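PDB 6OHB: guanine deaminase from Escherichia coli, which catalyses the zinc-dependent hydrolytic deamination of guanine to xanthine and ammonia, a step of purine degradation. Local coordinates for the interface of chains A and B. Sequence-based numbering; all coordinates share one arbitrary frame. Chains: chain A/B, Guanine deaminase.

The interface of chains A and B. Residues chain A 132, 421-423; chain B 397, 421, 423.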
# COMPACT_ATOMS: atom_id res chain seq x y z
N ARG A 132 7.38 -15.07 7.91
CA ARG A 132 8.21 -13.91 7.59
C ARG A 132 7.46 -12.59 7.71
O ARG A 132 8.10 -11.53 7.72
CB ARG A 132 8.82 -14.04 6.19
CG ARG A 132 7.88 -13.67 5.06
CD ARG A 132 8.59 -12.84 3.98
NE ARG A 132 9.86 -13.43 3.56
CZ ARG A 132 10.73 -12.83 2.76
NH1 ARG A 132 10.48 -11.62 2.28
NH2 ARG A 132 11.86 -13.44 2.43
N ASP A 421 6.75 -3.27 6.23
CA ASP A 421 6.49 -4.44 5.40
C ASP A 421 7.25 -5.60 6.04
O ASP A 421 7.63 -5.56 7.21
CB ASP A 421 6.88 -4.16 3.94
CG ASP A 421 8.29 -3.59 3.79
OD1 ASP A 421 9.25 -4.18 4.34
OD2 ASP A 421 8.45 -2.56 3.10
N ASP A 422 7.51 -6.65 5.25
CA ASP A 422 8.20 -7.83 5.79
C ASP A 422 9.60 -7.50 6.29
O ASP A 422 10.13 -8.24 7.14
CB ASP A 422 8.24 -8.95 4.74
CG ASP A 422 8.71 -8.48 3.38
OD1 ASP A 422 8.01 -7.65 2.76
OD2 ASP A 422 9.76 -8.96 2.93
N ARG A 423 10.23 -6.43 5.80
CA ARG A 423 11.54 -6.03 6.32
C ARG A 423 11.47 -5.62 7.79
O ARG A 423 12.50 -5.63 8.48
CB ARG A 423 12.11 -4.88 5.50
CG ARG A 423 12.71 -5.29 4.17
CD ARG A 423 13.06 -4.07 3.33
NE ARG A 423 11.88 -3.36 2.84
CZ ARG A 423 11.93 -2.32 2.01
NH1 ARG A 423 13.09 -1.86 1.58
NH2 ARG A 423 10.80 -1.73 1.62
N PRO B 397 9.72 -12.97 -2.68
CA PRO B 397 9.17 -14.32 -2.92
C PRO B 397 7.77 -14.35 -3.52
O PRO B 397 7.53 -15.09 -4.49
CB PRO B 397 9.21 -14.96 -1.52
CG PRO B 397 9.37 -13.80 -0.56
CD PRO B 397 10.25 -12.85 -1.31
N ASP B 421 7.71 -2.46 -4.83
CA ASP B 421 8.12 -1.36 -3.95
C ASP B 421 9.55 -1.01 -4.34
O ASP B 421 10.01 -1.33 -5.44
CB ASP B 421 7.95 -1.73 -2.47
CG ASP B 421 8.62 -3.03 -2.09
OD1 ASP B 421 9.80 -3.24 -2.46
OD2 ASP B 421 7.97 -3.86 -1.42
N ARG B 423 12.29 -2.25 -3.44
CA ARG B 423 13.12 -3.42 -3.71
C ARG B 423 13.05 -3.87 -5.16
O ARG B 423 13.96 -4.57 -5.63
CB ARG B 423 12.74 -4.57 -2.78
CG ARG B 423 13.21 -4.33 -1.34
CD ARG B 423 12.63 -5.36 -0.40
NE ARG B 423 11.17 -5.31 -0.39
CZ ARG B 423 10.41 -6.03 0.43
NH1 ARG B 423 10.99 -6.86 1.29
NH2 ARG B 423 9.09 -5.93 0.38
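B:Arg423 and A:Asp422 meet tip to tip across the two-fold symmetric interface between the two chains of the deposited assembly, a contact that may or may not be that of the working enzyme. The guanidinium comes end-on: NH1 reaches OD2 of the A:Asp422 carboxylate at 2.9 Å, and NH2 reaches OD1 at 3.1 Å. Both oxygens lie close to the guanidinium plane and are met on their syn side, although the two flat groups are turned 32° against each other. Arginine suits this place because it has a second edge to offer. With that edge, NE and NH2 hold B:Asp421 of its own chain side-on, NH2 standing 3.0 Å from OD2 of that carboxylate. The chain bends at chi3 (-61°), which turns the planar head toward its own aspartate while NH1 still points across to the partner. Two carboxylates at the edges of one guanidinium thus fix its rotation and probably balance its charge.

The guanidiniums of A:Arg423 and B:Arg423 stack 9° from parallel but offset, the NE of each over the rim of the other, their side chains sliding past each other in opposite directions, with NE of A:Arg423 3.8 Å from NE of B:Arg423. Such stacking of like charges is likely to be tolerated because both guanidiniums are paired with carboxylates, A:Asp421 gripping A:Arg423 in the same side-on way. An alanine in place of B:Arg423 would probably leave the A:Asp422 carboxylate without its mate across the interface, A:Arg423 without the flat group stacked on its face, and B:Asp421 without the side-on grip of its own chain's arginine.

A:Arg132, at the end of helix 116-132, steadies A:Asp422 from within chain A. Its NH1 comes from above the carboxylate plane, on the face opposite B:Arg423, and makes a strongly bent hydrogen bond of 2.8 Å to OD2 that is also a salt bridge. Proline, compact and apolar, suits the start of helix 397-404 in chain B, where its ring can rest on a flat cation: B:Pro397 CG sits over the centre of the A:Arg132 guanidinium, 3.7 Å from CZ.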